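Local coordinates for protein putative invasin (Yersinia pseudotuberculosis IP 31758, PDB 5N40) that probably acts as a bacterial surface adhesin, carrying a C-type lectin-like domain at the end of a rod of immunoglobulin-like domains, at residues N114-I119 against S221-Q226; E235-S240 against A303-M308; N297-V302 against V325-G330; S314-A317 against Q321-Y324. The protein carries 1 engineered substitution. All coordinates share one frame; numbering follows the deposited sequence.

Contact 1 of 4, residues N114-I119 against S221-Q226; sequences NARKNI and SPDSAQ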
loop_
_atom_site.group_PDB
_atom_site.type_symbol
_atom_site.label_atom_id
_atom_site.label_comp_id
_atom_site.label_asym_id
_atom_site.label_seq_id
_atom_site.Cartn_x
_atom_site.Cartn_y
_atom_site.Cartn_z
ATOM N N ASN A 114 -4.832 6.567 -9.075
ATOM C CA ASN A 114 -3.734 6.721 -10.024
ATOM C C ASN A 114 -2.556 5.949 -9.464
ATOM O O ASN A 114 -2.249 6.069 -8.273
ATOM C CB ASN A 114 -3.366 8.194 -10.248
ATOM C CG ASN A 114 -2.423 8.388 -11.433
ATOM O OD1 ASN A 114 -1.457 7.644 -11.612
ATOM N ND2 ASN A 114 -2.717 9.389 -12.256
ATOM N N ALA A 115 -1.899 5.165 -10.316
ATOM C CA ALA A 115 -0.866 4.253 -9.844
ATOM C C ALA A 115 0.449 4.952 -9.543
ATOM O O ALA A 115 1.306 4.350 -8.891
ATOM C CB ALA A 115 -0.620 3.143 -10.866
ATOM N N ARG A 116 0.625 6.196 -9.990
ATOM C CA ARG A 116 1.883 6.912 -9.812
ATOM C C ARG A 116 1.586 8.328 -9.357
ATOM O O ARG A 116 0.914 9.083 -10.066
ATOM C CB ARG A 116 2.698 6.930 -11.107
ATOM C CG ARG A 116 4.003 7.705 -10.982
ATOM C CD ARG A 116 4.806 7.691 -12.261
ATOM N NE ARG A 116 5.990 8.520 -12.099
ATOM C CZ ARG A 116 6.682 9.065 -13.094
ATOM N NH1 ARG A 116 6.307 8.879 -14.355
ATOM N NH2 ARG A 116 7.740 9.810 -12.818
ATOM N N LYS A 117 2.091 8.686 -8.180
ATOM C CA LYS A 117 1.948 10.033 -7.657
ATOM C C LYS A 117 3.297 10.461 -7.091
ATOM O O LYS A 117 4.303 9.762 -7.244
ATOM C CB LYS A 117 0.828 10.107 -6.608
ATOM C CG LYS A 117 -0.563 9.756 -7.132
ATOM C CD LYS A 117 -1.646 10.117 -6.108
ATOM C CE LYS A 117 -3.050 9.715 -6.584
ATOM N NZ LYS A 117 -4.155 10.165 -5.668
ATOM N N ASN A 118 3.319 11.629 -6.461
ATOM C CA ASN A 118 4.527 12.180 -5.868
ATOM C C ASN A 118 4.551 11.896 -4.374
ATOM O O ASN A 118 3.509 11.874 -3.713
ATOM C CB ASN A 118 4.616 13.695 -6.085
ATOM C CG ASN A 118 4.503 14.084 -7.542
ATOM O OD1 ASN A 118 5.091 13.446 -8.415
ATOM N ND2 ASN A 118 3.728 15.136 -7.816
ATOM N N ILE A 119 5.758 11.707 -3.838
ATOM C CA ILE A 119 5.905 11.607 -2.391
ATOM C C ILE A 119 5.239 12.814 -1.750
ATOM O O ILE A 119 5.464 13.959 -2.158
ATOM C CB ILE A 119 7.389 11.494 -2.001
ATOM C CG1 ILE A 119 7.928 10.115 -2.383
ATOM C CG2 ILE A 119 7.575 11.725 -0.496
ATOM C CD1 ILE A 119 9.427 9.949 -2.173
ATOM N N SER A 221 14.867 13.285 -8.552
ATOM C CA SER A 221 15.081 12.609 -9.816
ATOM C C SER A 221 14.219 13.240 -10.902
ATOM O O SER A 221 13.056 13.581 -10.653
ATOM C CB SER A 221 14.739 11.113 -9.713
ATOM O OG SER A 221 15.749 10.404 -9.025
ATOM N N PRO A 222 14.738 13.393 -12.110
ATOM C CA PRO A 222 13.898 13.933 -13.185
ATOM C C PRO A 222 12.892 12.901 -13.675
ATOM O O PRO A 222 13.118 11.688 -13.597
ATOM C CB PRO A 222 14.906 14.300 -14.271
ATOM C CG PRO A 222 16.050 13.379 -14.050
ATOM C CD PRO A 222 16.093 13.061 -12.578
ATOM N N ASP A 223 11.763 13.405 -14.184
ATOM C CA ASP A 223 10.726 12.555 -14.768
ATOM C C ASP A 223 11.136 12.255 -16.204
ATOM O O ASP A 223 10.658 12.857 -17.169
ATOM C CB ASP A 223 9.359 13.224 -14.700
ATOM C CG ASP A 223 8.242 12.323 -15.216
ATOM O OD1 ASP A 223 8.464 11.099 -15.351
ATOM O OD2 ASP A 223 7.135 12.840 -15.489
ATOM N N SER A 224 12.070 11.319 -16.326
ATOM C CA SER A 224 12.628 10.898 -17.601
ATOM C C SER A 224 12.710 9.383 -17.612
ATOM O O SER A 224 13.082 8.773 -16.610
ATOM C CB SER A 224 14.027 11.482 -17.824
ATOM O OG SER A 224 14.720 10.753 -18.822
ATOM N N ALA A 225 12.370 8.772 -18.747
ATOM C CA ALA A 225 12.502 7.325 -18.857
ATOM C C ALA A 225 13.948 6.868 -18.691
ATOM O O ALA A 225 14.182 5.680 -18.434
ATOM C CB ALA A 225 11.945 6.847 -20.201
ATOM N N GLN A 226 14.918 7.784 -18.820
ATOM C CA GLN A 226 16.332 7.466 -18.650
ATOM C C GLN A 226 16.817 7.632 -17.217
ATOM O O GLN A 226 17.966 7.283 -16.928
ATOM C CB GLN A 226 17.194 8.353 -19.557
ATOM C CG GLN A 226 16.889 8.231 -21.035
ATOM C CD GLN A 226 17.746 9.161 -21.866
ATOM O OE1 GLN A 226 17.451 10.351 -21.991
ATOM N NE2 GLN A 226 18.818 8.624 -22.439
#
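R116 and D223 form a surface salt bridge between two domains of the rod. R116 lies on strand 116-118, an outermost strand of an immunoglobulin-like sheet. D223 lies in the loop that leads from strand 209-217 into the C-type lectin-like part. The two side chains carry the whole contact, and the backbones stay well apart.

The arginine chain is extended from CG to NE. CG is anti to the backbone N (chi1 178°), which carries the guanidinium to D223. It meets the carboxylate end-on, with both terminal nitrogens reaching one oxygen. R116 NH2 gives the shorter bond to D223 OD1, at 2.9 Å and 154° at the hydrogen. R116 NH1 reaches the same OD1 at 3.3 Å on a more bent path.

OD1 sits at the edge of the guanidinium, close to its plane. The carboxylate is turned almost square to that plane, 85° away. Both nitrogens therefore come from above the carboxylate, over the same face. D223 OD2 takes little part.

R116 NE is bonded to N217 OD1, on strand 209-217, and this helps fix the guanidinium's rotation. At the base, R116 N bonds to N114 OD1 at 3.0 Å, which makes an Asx turn. D223 OD1 has a further salt bridge to R153 NH1.

One carboxylate oxygen thus gathers two arginines. Their positive charges would probably favour the ionised aspartate. The contact joins the immunoglobulin-like sheet to the start of the lectin-like part by charge rather than by packing.

Contact 2 of 4, residues E235-S240 against A303-M308; sequences ETLTAS and AGWPTM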
loop_
_atom_site.group_PDB
_atom_site.type_symbol
_atom_site.label_atom_id
_atom_site.label_comp_id
_atom_site.label_asym_id
_atom_site.label_seq_id
_atom_site.Cartn_x
_atom_site.Cartn_y
_atom_site.Cartn_z
ATOM N N GLU A 235 11.198 20.750 -14.031
ATOM C CA GLU A 235 11.854 20.824 -15.334
ATOM C C GLU A 235 12.467 22.199 -15.558
ATOM O O GLU A 235 13.536 22.317 -16.169
ATOM C CB GLU A 235 10.861 20.518 -16.451
ATOM C CG GLU A 235 10.322 19.097 -16.455
ATOM C CD GLU A 235 11.356 18.051 -16.847
ATOM O OE1 GLU A 235 12.415 18.421 -17.398
ATOM O OE2 GLU A 235 11.106 16.851 -16.603
ATOM N N THR A 236 11.764 23.242 -15.123
ATOM C CA THR A 236 12.249 24.615 -15.139
ATOM C C THR A 236 11.828 25.298 -13.845
ATOM O O THR A 236 10.894 24.866 -13.165
ATOM C CB THR A 236 11.694 25.413 -16.334
ATOM O OG1 THR A 236 10.272 25.550 -16.204
ATOM C CG2 THR A 236 12.007 24.725 -17.655
ATOM N N LEU A 237 12.528 26.382 -13.512
ATOM C CA LEU A 237 12.124 27.291 -12.451
ATOM C C LEU A 237 12.218 28.717 -12.981
ATOM O O LEU A 237 13.036 29.013 -13.851
ATOM C CB LEU A 237 13.004 27.145 -11.207
ATOM C CG LEU A 237 13.035 25.773 -10.519
ATOM C CD1 LEU A 237 14.176 25.731 -9.515
ATOM C CD2 LEU A 237 11.709 25.476 -9.831
ATOM N N THR A 238 11.375 29.597 -12.461
ATOM C CA THR A 238 11.357 30.985 -12.908
ATOM C C THR A 238 11.552 31.936 -11.737
ATOM O O THR A 238 10.972 31.756 -10.662
ATOM C CB THR A 238 10.049 31.294 -13.636
ATOM O OG1 THR A 238 9.898 30.395 -14.745
ATOM C CG2 THR A 238 10.032 32.731 -14.144
ATOM N N ALA A 239 12.366 32.966 -11.958
ATOM C CA ALA A 239 12.573 34.007 -10.959
ATOM C C ALA A 239 12.624 35.349 -11.677
ATOM O O ALA A 239 13.581 35.634 -12.402
ATOM C CB ALA A 239 13.844 33.764 -10.149
ATOM N N SER A 240 11.570 36.142 -11.495
ATOM C CA SER A 240 11.494 37.512 -11.992
ATOM C C SER A 240 11.846 37.597 -13.480
ATOM O O SER A 240 12.742 38.332 -13.905
ATOM C CB SER A 240 12.386 38.416 -11.143
ATOM O OG SER A 240 11.929 38.390 -9.799
ATOM N N ALA A 303 12.595 21.856 -5.214
ATOM C CA ALA A 303 12.593 21.618 -6.655
ATOM C C ALA A 303 13.347 20.366 -7.069
ATOM O O ALA A 303 13.172 19.912 -8.203
ATOM C CB ALA A 303 13.192 22.819 -7.400
ATOM N N GLY A 304 14.175 19.807 -6.190
ATOM C CA GLY A 304 14.883 18.578 -6.462
ATOM C C GLY A 304 16.227 18.712 -7.151
ATOM O O GLY A 304 16.896 17.693 -7.349
ATOM N N TRP A 305 16.669 19.919 -7.505
ATOM C CA TRP A 305 17.913 20.019 -8.270
ATOM C C TRP A 305 19.114 19.655 -7.395
ATOM O O TRP A 305 19.123 19.958 -6.200
ATOM C CB TRP A 305 18.105 21.425 -8.834
ATOM C CG TRP A 305 17.078 21.828 -9.829
ATOM C CD1 TRP A 305 15.902 21.198 -10.094
ATOM C CD2 TRP A 305 17.124 22.972 -10.692
ATOM N NE1 TRP A 305 15.214 21.871 -11.073
ATOM C CE2 TRP A 305 15.942 22.968 -11.455
ATOM C CE3 TRP A 305 18.054 23.993 -10.893
ATOM C CZ2 TRP A 305 15.664 23.942 -12.410
ATOM C CZ3 TRP A 305 17.771 24.970 -11.842
ATOM C CH2 TRP A 305 16.590 24.934 -12.587
ATOM N N PRO A 306 20.137 19.002 -7.957
ATOM C CA PRO A 306 21.316 18.618 -7.159
ATOM C C PRO A 306 22.196 19.826 -6.874
ATOM O O PRO A 306 22.593 20.544 -7.797
ATOM C CB PRO A 306 22.038 17.611 -8.060
ATOM C CG PRO A 306 21.663 18.037 -9.444
ATOM C CD PRO A 306 20.252 18.546 -9.354
ATOM N N THR A 307 22.544 20.022 -5.601
ATOM C CA THR A 307 23.208 21.254 -5.180
ATOM C C THR A 307 24.581 21.042 -4.546
ATOM O O THR A 307 25.186 22.019 -4.085
ATOM C CB THR A 307 22.321 22.027 -4.199
ATOM O OG1 THR A 307 22.041 21.210 -3.058
ATOM C CG2 THR A 307 21.025 22.467 -4.863
ATOM N N MET A 308 25.101 19.815 -4.506
ATOM C CA MET A 308 26.419 19.616 -3.901
ATOM C C MET A 308 27.530 20.253 -4.729
ATOM O O MET A 308 28.590 20.584 -4.184
ATOM C CB MET A 308 26.707 18.125 -3.711
ATOM C CG MET A 308 25.942 17.492 -2.564
ATOM S SD MET A 308 26.333 15.738 -2.364
ATOM C CE MET A 308 25.528 15.378 -0.804
#
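L237 lays a methyl over one face of the W305 indole, while the same methyl touches A303. L237 comes from strand 236-239. A303 and W305 belong to the loop between helix 298-301 and strand 311-313.

The leucine places CG anti to its carbonyl carbon (chi1 -60°), and this swings CG toward the loop, where CD1 and CD2 both meet A303 CB. L237 CD1 stands 3.9 Å from the centroid of the W305 six-membered ring. It lies 17° off the ring normal, a CH-pi contact over the face. The methyl is shifted toward the rim of the indole, where its nearest atom is W305 CZ2 at 3.7 Å. L237 CG is as close to W305 CZ2, also 3.7 Å.

A303 CB sits against the two methyls. It is 3.7 Å from L237 CD1 and 3.9 Å from L237 CD2. The T236 backbone also comes near the indole, with its C atom 4.3 Å from W305 CZ2.

W305 holds CG beside its own backbone N (chi1 -64°) and reaches toward the strand from the direction opposite to the leucine. Its NE1 donates to A234 O, just before the strand segment, so the ring cannot turn freely.

Around the contact, L290 of helix 284-293 meets L237, and I299 and F244 meet W305. The chemistry is almost wholly apolar, and dispersion and CH-pi contact join strand to loop. The indole N-H is the one polar atom of the three touching side chains, and a main-chain carbonyl satisfies it inside this buried core.

Contact 3 of 4, residues N297-V302 against V325-G330; sequences NQIQTV and VYMNTG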
loop_
_atom_site.group_PDB
_atom_site.type_symbol
_atom_site.label_atom_id
_atom_site.label_comp_id
_atom_site.label_asym_id
_atom_site.label_seq_id
_atom_site.Cartn_x
_atom_site.Cartn_y
_atom_site.Cartn_z
ATOM N N ASN A 297 19.009 25.630 0.704
ATOM C CA ASN A 297 19.047 24.363 -0.025
ATOM C C ASN A 297 17.671 23.887 -0.474
ATOM O O ASN A 297 17.495 22.700 -0.800
ATOM C CB ASN A 297 19.726 23.256 0.783
ATOM C CG ASN A 297 20.311 22.186 -0.105
ATOM O OD1 ASN A 297 20.756 22.474 -1.214
ATOM N ND2 ASN A 297 20.302 20.943 0.365
ATOM N N GLN A 298 16.682 24.777 -0.513
ATOM C CA GLN A 298 15.397 24.405 -1.080
ATOM C C GLN A 298 15.450 24.283 -2.597
ATOM O O GLN A 298 14.510 23.746 -3.191
ATOM C CB GLN A 298 14.327 25.405 -0.628
ATOM C CG GLN A 298 13.943 25.188 0.840
ATOM C CD GLN A 298 12.927 26.169 1.369
ATOM O OE1 GLN A 298 11.787 25.799 1.663
ATOM N NE2 GLN A 298 13.339 27.421 1.530
ATOM N N ILE A 299 16.538 24.714 -3.237
ATOM C CA ILE A 299 16.753 24.325 -4.627
ATOM C C ILE A 299 16.735 22.808 -4.735
ATOM O O ILE A 299 16.246 22.253 -5.727
ATOM C CB ILE A 299 18.068 24.931 -5.155
ATOM C CG1 ILE A 299 17.921 26.456 -5.336
ATOM C CG2 ILE A 299 18.493 24.286 -6.469
ATOM C CD1 ILE A 299 16.962 26.871 -6.440
ATOM N N GLN A 300 17.221 22.116 -3.704
ATOM C CA GLN A 300 17.165 20.660 -3.645
ATOM C C GLN A 300 15.872 20.147 -3.011
ATOM O O GLN A 300 15.211 19.262 -3.571
ATOM C CB GLN A 300 18.378 20.122 -2.875
ATOM C CG GLN A 300 18.468 18.585 -2.851
ATOM C CD GLN A 300 19.349 18.062 -1.723
ATOM O OE1 GLN A 300 20.496 18.475 -1.568
ATOM N NE2 GLN A 300 18.809 17.146 -0.929
ATOM N N THR A 301 15.495 20.668 -1.840
ATOM C CA THR A 301 14.409 20.051 -1.085
ATOM C C THR A 301 13.017 20.468 -1.564
ATOM O O THR A 301 12.040 19.795 -1.228
ATOM C CB THR A 301 14.573 20.351 0.411
ATOM O OG1 THR A 301 14.743 21.759 0.622
ATOM C CG2 THR A 301 15.787 19.620 0.961
ATOM N N VAL A 302 12.891 21.530 -2.350
ATOM C CA VAL A 302 11.613 21.880 -2.974
ATOM C C VAL A 302 11.578 21.466 -4.440
ATOM O O VAL A 302 10.637 20.801 -4.881
ATOM C CB VAL A 302 11.322 23.390 -2.820
ATOM C CG1 VAL A 302 10.103 23.786 -3.643
ATOM C CG2 VAL A 302 11.092 23.731 -1.364
ATOM N N VAL A 325 28.151 29.559 -8.857
ATOM C CA VAL A 325 27.258 29.814 -7.733
ATOM C C VAL A 325 26.949 28.503 -7.017
ATOM O O VAL A 325 26.608 27.500 -7.656
ATOM C CB VAL A 325 25.959 30.500 -8.189
ATOM C CG1 VAL A 325 25.103 30.854 -6.982
ATOM C CG2 VAL A 325 26.266 31.753 -9.013
ATOM N N TYR A 326 27.062 28.526 -5.691
ATOM C CA TYR A 326 26.589 27.457 -4.814
ATOM C C TYR A 326 25.084 27.623 -4.649
ATOM O O TYR A 326 24.625 28.509 -3.922
ATOM C CB TYR A 326 27.279 27.528 -3.457
ATOM C CG TYR A 326 28.784 27.357 -3.468
ATOM C CD1 TYR A 326 29.615 28.358 -3.951
ATOM C CD2 TYR A 326 29.375 26.207 -2.956
ATOM C CE1 TYR A 326 30.994 28.209 -3.945
ATOM C CE2 TYR A 326 30.749 26.049 -2.945
ATOM C CZ TYR A 326 31.553 27.053 -3.439
ATOM O OH TYR A 326 32.920 26.899 -3.430
ATOM N N MET A 327 24.299 26.773 -5.309
ATOM C CA MET A 327 22.853 26.943 -5.250
ATOM C C MET A 327 22.242 26.397 -3.965
ATOM O O MET A 327 21.023 26.508 -3.777
ATOM C CB MET A 327 22.208 26.300 -6.483
ATOM C CG MET A 327 22.569 27.012 -7.780
ATOM S SD MET A 327 22.094 28.757 -7.783
ATOM C CE MET A 327 20.313 28.646 -7.833
ATOM N N ASN A 328 23.052 25.844 -3.064
ATOM C CA ASN A 328 22.581 25.475 -1.737
ATOM C C ASN A 328 22.641 26.631 -0.747
ATOM O O ASN A 328 21.869 26.643 0.221
ATOM C CB ASN A 328 23.404 24.302 -1.193
ATOM C CG ASN A 328 24.906 24.560 -1.249
ATOM O OD1 ASN A 328 25.448 24.968 -2.282
ATOM N ND2 ASN A 328 25.583 24.325 -0.131
ATOM N N THR A 329 23.513 27.616 -0.981
ATOM C CA THR A 329 23.694 28.724 -0.050
ATOM C C THR A 329 23.624 30.107 -0.686
ATOM O O THR A 329 23.527 31.089 0.056
ATOM C CB THR A 329 25.049 28.609 0.669
ATOM O OG1 THR A 329 26.101 28.549 -0.302
ATOM C CG2 THR A 329 25.097 27.376 1.559
ATOM N N GLY A 330 23.693 30.226 -2.012
ATOM C CA GLY A 330 23.735 31.519 -2.665
ATOM C C GLY A 330 25.112 32.143 -2.760
ATOM O O GLY A 330 25.242 33.240 -3.322
#
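N297 and N328 bring their backbones close, with CA atoms 4.1 Å apart, where the start of helix 298-301 passes the loop after strand 321-325. N297 N and N328 O are 3.1 Å apart. N297 stands at the N-cap position, and its O accepts from the backbone N of both Q300 and T301.

The N297 amide points its OD1 at the side of N328, 3.2 Å from N328 CB. The N328 amide leads away from the helix, and the two amide planes are turned 83° against each other. They do not stack, and amide meets methylene. Both ends of the N297 amide are used. OD1 is bonded to T307 OG1, and ND2 donates to Q300 OE1 at 3.1 Å. That second bond comes from above the plane of the Q300 amide. The pair of bonds fixes how the N297 group is rotated.

On the buried side, I299 meets M327. I299 CG1 lies 3.5 Å from M327 O, alongside the backbone. The methionine folds back at chi2 (-58°) and chi3 (-69°), and this curl carries CE to 4.0 Å from I299 CD1. The contact there is plainly apolar.

The loop holds its own shape. Y326 O accepts from G330 N at 2.7 Å and from T329 N at 3.3 Å.

Helix 284-293 backs the apolar half: its L290 touches both I299 and M327, and L287 touches M327. W305 and T307 of the following loop cover I299 as well. The short helix 298-301 is thus held among helix 284-293, the loop that follows it and the turn that leaves strand 321-325.

Contact 4 of 4, residues S314-A317 against Q321-Y324; sequences STSA and QHFY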
loop_
_atom_site.group_PDB
_atom_site.type_symbol
_atom_site.label_atom_id
_atom_site.label_comp_id
_atom_site.label_asym_id
_atom_site.label_seq_id
_atom_site.Cartn_x
_atom_site.Cartn_y
_atom_site.Cartn_z
ATOM N N SER A 314 27.578 33.144 -16.462
ATOM C CA SER A 314 28.197 33.837 -17.582
ATOM C C SER A 314 28.805 35.173 -17.176
ATOM O O SER A 314 29.152 35.972 -18.051
ATOM C CB SER A 314 27.172 34.050 -18.692
ATOM O OG SER A 314 26.042 34.745 -18.195
ATOM N N THR A 315 28.942 35.430 -15.877
ATOM C CA THR A 315 29.525 36.671 -15.379
ATOM C C THR A 315 31.029 36.491 -15.204
ATOM O O THR A 315 31.469 35.640 -14.422
ATOM C CB THR A 315 28.882 37.069 -14.051
ATOM O OG1 THR A 315 27.457 37.122 -14.201
ATOM C CG2 THR A 315 29.395 38.431 -13.579
ATOM N N SER A 316 31.811 37.308 -15.910
ATOM C CA SER A 316 33.264 37.267 -15.784
ATOM C C SER A 316 33.706 37.826 -14.438
ATOM O O SER A 316 33.265 38.904 -14.027
ATOM C CB SER A 316 33.914 38.061 -16.912
ATOM O OG SER A 316 33.536 37.552 -18.178
ATOM N N ALA A 317 34.586 37.091 -13.756
ATOM C CA ALA A 317 35.172 37.534 -12.494
ATOM C C ALA A 317 36.523 38.199 -12.731
ATOM O O ALA A 317 36.708 39.382 -12.427
ATOM C CB ALA A 317 35.318 36.349 -11.535
ATOM N N GLN A 321 38.276 33.615 -15.993
ATOM C CA GLN A 321 37.510 32.913 -14.969
ATOM C C GLN A 321 36.143 33.559 -14.809
ATOM O O GLN A 321 36.042 34.781 -14.666
ATOM C CB GLN A 321 38.241 32.910 -13.620
ATOM C CG GLN A 321 39.628 32.291 -13.661
ATOM C CD GLN A 321 39.622 30.857 -14.157
ATOM O OE1 GLN A 321 38.647 30.125 -13.977
ATOM N NE2 GLN A 321 40.713 30.453 -14.794
ATOM N N HIS A 322 35.097 32.736 -14.815
ATOM C CA HIS A 322 33.737 33.195 -14.587
ATOM C C HIS A 322 33.232 32.693 -13.242
ATOM O O HIS A 322 33.560 31.584 -12.809
ATOM C CB HIS A 322 32.793 32.722 -15.696
ATOM C CG HIS A 322 33.089 33.309 -17.040
ATOM N ND1 HIS A 322 34.184 32.937 -17.791
ATOM C CD2 HIS A 322 32.427 34.234 -17.775
ATOM C CE1 HIS A 322 34.185 33.610 -18.928
ATOM N NE2 HIS A 322 33.129 34.402 -18.944
ATOM N N PHE A 323 32.420 33.522 -12.590
ATOM C CA PHE A 323 31.826 33.138 -11.321
ATOM C C PHE A 323 30.996 31.873 -11.481
ATOM O O PHE A 323 30.336 31.672 -12.500
ATOM C CB PHE A 323 30.927 34.249 -10.786
ATOM C CG PHE A 323 31.666 35.482 -10.348
ATOM C CD1 PHE A 323 32.372 35.495 -9.156
ATOM C CD2 PHE A 323 31.629 36.632 -11.114
ATOM C CE1 PHE A 323 33.047 36.632 -8.745
ATOM C CE2 PHE A 323 32.302 37.771 -10.707
ATOM C CZ PHE A 323 33.007 37.768 -9.521
ATOM N N TYR A 324 31.024 31.035 -10.451
ATOM C CA TYR A 324 30.076 29.950 -10.285
ATOM C C TYR A 324 29.312 30.196 -8.990
ATOM O O TYR A 324 29.748 30.965 -8.129
ATOM C CB TYR A 324 30.788 28.589 -10.279
ATOM C CG TYR A 324 32.019 28.499 -9.394
ATOM C CD1 TYR A 324 31.901 28.340 -8.019
ATOM C CD2 TYR A 324 33.301 28.540 -9.939
ATOM C CE1 TYR A 324 33.019 28.240 -7.210
ATOM C CE2 TYR A 324 34.422 28.439 -9.137
ATOM C CZ TYR A 324 34.275 28.287 -7.774
ATOM O OH TYR A 324 35.382 28.186 -6.959
#
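A beta hairpin of strands 315-318 and 321-325 in the C-type lectin-like domain sets S316 opposite H322 as an antiparallel non-hydrogen-bonded pair. Two backbone bonds flank this pair. F323 N donates to T315 O at 3.0 Å, and A317 N donates to Q321 O at 2.9 Å. The first donor lies nearly along the C=O axis of T315, at 177°. The second lies in the carbonyl plane of Q321. T315 O also meets H322 CA at 3.3 Å, a CA-H...O contact. The short strands are far from antiparallel in direction.

The side chains lie on two faces. T315, A317 and F323 share one. F323 has CG beside the backbone N (chi1 -69°), which brings its ring under A317, whose methyl sits over the middle of one ring face. A317 CB is 3.4 Å from the F323 centroid, a tight CH-pi contact only 13° off the normal. T315 CG2 lies 3.8 Å from F323 CD2.

S316 and H322 occupy the other face, and their side chains diverge from one another. The imidazole turns its edge to S314 O, 3.7 Å from H322 CD2. Its ND1 is bonded to D341 OD2, which helps fix the ring's rotation.

T315 OG1 takes a bond from S284 N, and S314 OG bonds to V281 O. Q321 is tied to N339 and D341. The chain bends at S314, where strand 311-313 gives way to the hairpin, and both pair with strand 321-325. Tightly bonded main chains with a diagonal aromatic contact on one face make this a two-stranded antiparallel hairpin, here part of a small curled sheet.

Overall arrangement
From the N terminus, contact 1 comes first. It links the immunoglobulin-like sheet at 114-119 to 221-226 and closes a long loop of about 100 residues. The other contacts follow within the C-type lectin-like part. Contact 2 opens at 235-240 and returns to 303-308. Contact 3 starts at 297-302, before contact 2 has closed, so the two cross. They lie side by side, about 8 Å between centres, and share bonds through W305 and T307. Contact 4 is a short hairpin set within the span of contact 3. Contacts 2 and 3 tie strand, short helix and loops together, while contact 4 lies about 19 to 20 Å from both, measured between centres.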